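Local coordinates for protein superoxide dismutase [Fe] (Aquifex pyrophilus, PDB 1COJ) that converts toxic superoxide radicals into hydrogen peroxide and dioxygen, using one iron ion in each subunit of a homotetramer, at residues 179-182 and 183-187. Numbering follows the deposited sequence.
Sequences PYID and AFFKN
I181 and F185 sit one turn apart on the alpha-helix 177-186 of the C-terminal domain of an iron superoxide dismutase, an example of how i to i+4 spacing brings both backbone partners and side chains together. Four carbonyls, from P179 to D182, each receive the amide of the residue four places on. F184 N reaches Y180 O at 2.9 Å, whereas K186 N lies 3.2 Å from D182 O, its N-H...O angle of 138° the least straight of the four, and is shared weakly with A183 O.

Side chains along the helix look to different neighbours. The Y180 hydroxyl hydrogen-bonds to the backbone O of the iron-binding residue D163 and to Y84 OH, tying the helix to the metal site. D182 turns OD1 to a salt bridge with K119 of helix 111-124; K186 NZ stays 5.7 Å from D182 OD2, although its chain, bent at the last torsion (72°), folds back over D182. F184 packs on I160 and I162 of strand 157-163.

I181 O, besides accepting F185 N, meets the edge of the F185 ring, 3.1 Å from CD2. With I181 CG2 anti to the backbone N, that methyl approaches the same ring in its plane, 3.7 Å from F185 CE2.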
ATOM      1  N   PRO A 179       7.098  12.433  23.383  1.00 12.86           N
ATOM      2  CA  PRO A 179       6.927  13.773  23.946  1.00 12.65           C
ATOM      3  C   PRO A 179       6.047  14.663  23.068  1.00 11.85           C
ATOM      4  O   PRO A 179       5.377  15.562  23.573  1.00 12.48           O
ATOM      5  CB  PRO A 179       8.362  14.294  24.052  1.00 13.47           C
ATOM      6  CG  PRO A 179       9.094  13.527  22.999  1.00 14.80           C
ATOM      7  CD  PRO A 179       8.525  12.151  23.137  1.00 14.23           C
ATOM      8  N   TYR A 180       6.037  14.399  21.766  1.00 11.30           N
ATOM      9  CA  TYR A 180       5.214  15.169  20.839  1.00 11.06           C
ATOM     10  C   TYR A 180       3.739  14.855  21.082  1.00 11.03           C
ATOM     11  O   TYR A 180       2.896  15.757  21.090  1.00 11.26           O
ATOM     12  CB  TYR A 180       5.610  14.856  19.390  1.00 11.01           C
ATOM     13  CG  TYR A 180       4.516  15.094  18.373  1.00 12.23           C
ATOM     14  CD1 TYR A 180       4.056  16.383  18.091  1.00 12.71           C
ATOM     15  CD2 TYR A 180       3.934  14.023  17.690  1.00 12.01           C
ATOM     16  CE1 TYR A 180       3.037  16.598  17.150  1.00 12.79           C
ATOM     17  CE2 TYR A 180       2.917  14.224  16.751  1.00 12.21           C
ATOM     18  CZ  TYR A 180       2.474  15.511  16.485  1.00 14.43           C
ATOM     19  OH  TYR A 180       1.471  15.704  15.561  1.00 12.17           O
ATOM     20  N   ILE A 181       3.433  13.577  21.296  1.00 12.09           N
ATOM     21  CA  ILE A 181       2.057  13.160  21.546  1.00 12.17           C
ATOM     22  C   ILE A 181       1.544  13.814  22.830  1.00 12.68           C
ATOM     23  O   ILE A 181       0.410  14.291  22.881  1.00 12.25           O
ATOM     24  CB  ILE A 181       1.941  11.622  21.640  1.00 13.38           C
ATOM     25  CG1 ILE A 181       2.416  10.984  20.329  1.00 14.95           C
ATOM     26  CG2 ILE A 181       0.498  11.220  21.918  1.00 12.91           C
ATOM     27  CD1 ILE A 181       2.601   9.476  20.399  1.00 14.40           C
ATOM     28  N   ASP A 182       2.391  13.869  23.856  1.00 13.45           N
ATOM     29  CA  ASP A 182       2.008  14.499  25.117  1.00 13.55           C
ATOM     30  C   ASP A 182       1.727  15.981  24.884  1.00 13.12           C
ATOM     31  O   ASP A 182       0.737  16.516  25.385  1.00 14.89           O
ATOM     32  CB  ASP A 182       3.114  14.347  26.169  1.00 17.94           C
ATOM     33  CG  ASP A 182       3.283  12.914  26.644  1.00 23.28           C
ATOM     34  OD1 ASP A 182       2.291  12.157  26.632  1.00 26.10           O
ATOM     35  OD2 ASP A 182       4.410  12.545  27.038  1.00 27.84           O
ATOM     36  N   ALA A 183       2.587  16.634  24.107  1.00 13.15           N
ATOM     37  CA  ALA A 183       2.426  18.052  23.804  1.00 12.95           C
ATOM     38  C   ALA A 183       1.114  18.295  23.060  1.00 14.41           C
ATOM     39  O   ALA A 183       0.411  19.262  23.341  1.00 14.96           O
ATOM     40  CB  ALA A 183       3.610  18.564  22.993  1.00 11.52           C
ATOM     41  N   PHE A 184       0.765  17.391  22.146  1.00 13.24           N
ATOM     42  CA  PHE A 184      -0.480  17.514  21.389  1.00 12.99           C
ATOM     43  C   PHE A 184      -1.673  17.551  22.351  1.00 13.15           C
ATOM     44  O   PHE A 184      -2.559  18.404  22.232  1.00 10.81           O
ATOM     45  CB  PHE A 184      -0.639  16.352  20.395  1.00 13.11           C
ATOM     46  CG  PHE A 184      -1.958  16.358  19.672  1.00 12.20           C
ATOM     47  CD1 PHE A 184      -2.109  17.056  18.479  1.00 13.33           C
ATOM     48  CD2 PHE A 184      -3.060  15.684  20.197  1.00 12.69           C
ATOM     49  CE1 PHE A 184      -3.341  17.090  17.824  1.00 12.94           C
ATOM     50  CE2 PHE A 184      -4.291  15.713  19.551  1.00 11.94           C
ATOM     51  CZ  PHE A 184      -4.430  16.416  18.361  1.00 10.52           C
ATOM     52  N   PHE A 185      -1.691  16.627  23.305  1.00 14.65           N
ATOM     53  CA  PHE A 185      -2.770  16.573  24.283  1.00 16.98           C
ATOM     54  C   PHE A 185      -2.878  17.826  25.155  1.00 17.55           C
ATOM     55  O   PHE A 185      -3.969  18.173  25.608  1.00 18.69           O
ATOM     56  CB  PHE A 185      -2.647  15.320  25.147  1.00 19.23           C
ATOM     57  CG  PHE A 185      -3.207  14.086  24.495  1.00 24.05           C
ATOM     58  CD1 PHE A 185      -4.567  13.800  24.583  1.00 25.78           C
ATOM     59  CD2 PHE A 185      -2.387  13.227  23.772  1.00 25.20           C
ATOM     60  CE1 PHE A 185      -5.104  12.674  23.959  1.00 25.83           C
ATOM     61  CE2 PHE A 185      -2.914  12.098  23.142  1.00 25.92           C
ATOM     62  CZ  PHE A 185      -4.274  11.823  23.235  1.00 25.23           C
ATOM     63  N   LYS A 186      -1.757  18.514  25.368  1.00 17.70           N
ATOM     64  CA  LYS A 186      -1.744  19.732  26.182  1.00 19.08           C
ATOM     65  C   LYS A 186      -2.378  20.919  25.467  1.00 18.07           C
ATOM     66  O   LYS A 186      -2.765  21.897  26.110  1.00 19.74           O
ATOM     67  CB  LYS A 186      -0.316  20.131  26.566  1.00 20.17           C
ATOM     68  CG  LYS A 186       0.386  19.227  27.546  1.00 28.50           C
ATOM     69  CD  LYS A 186       1.613  19.938  28.100  1.00 34.73           C
ATOM     70  CE  LYS A 186       2.493  19.011  28.924  1.00 39.39           C
ATOM     71  NZ  LYS A 186       3.230  18.030  28.075  1.00 43.08           N
ATOM     72  N   ASN A 187      -2.487  20.850  24.146  1.00 15.10           N
ATOM     73  CA  ASN A 187      -3.044  21.960  23.389  1.00 14.85           C
ATOM     74  C   ASN A 187      -4.386  21.701  22.721  1.00 15.73           C
ATOM     75  O   ASN A 187      -4.784  22.451  21.827  1.00 18.27           O
ATOM     76  CB  ASN A 187      -2.032  22.431  22.343  1.00 13.94           C
ATOM     77  CG  ASN A 187      -0.767  22.965  22.966  1.00 13.46           C
ATOM     78  OD1 ASN A 187       0.225  22.262  23.101  1.00 15.71           O
ATOM     79  ND2 ASN A 187      -0.793  24.224  23.333  1.00 10.32           N
TER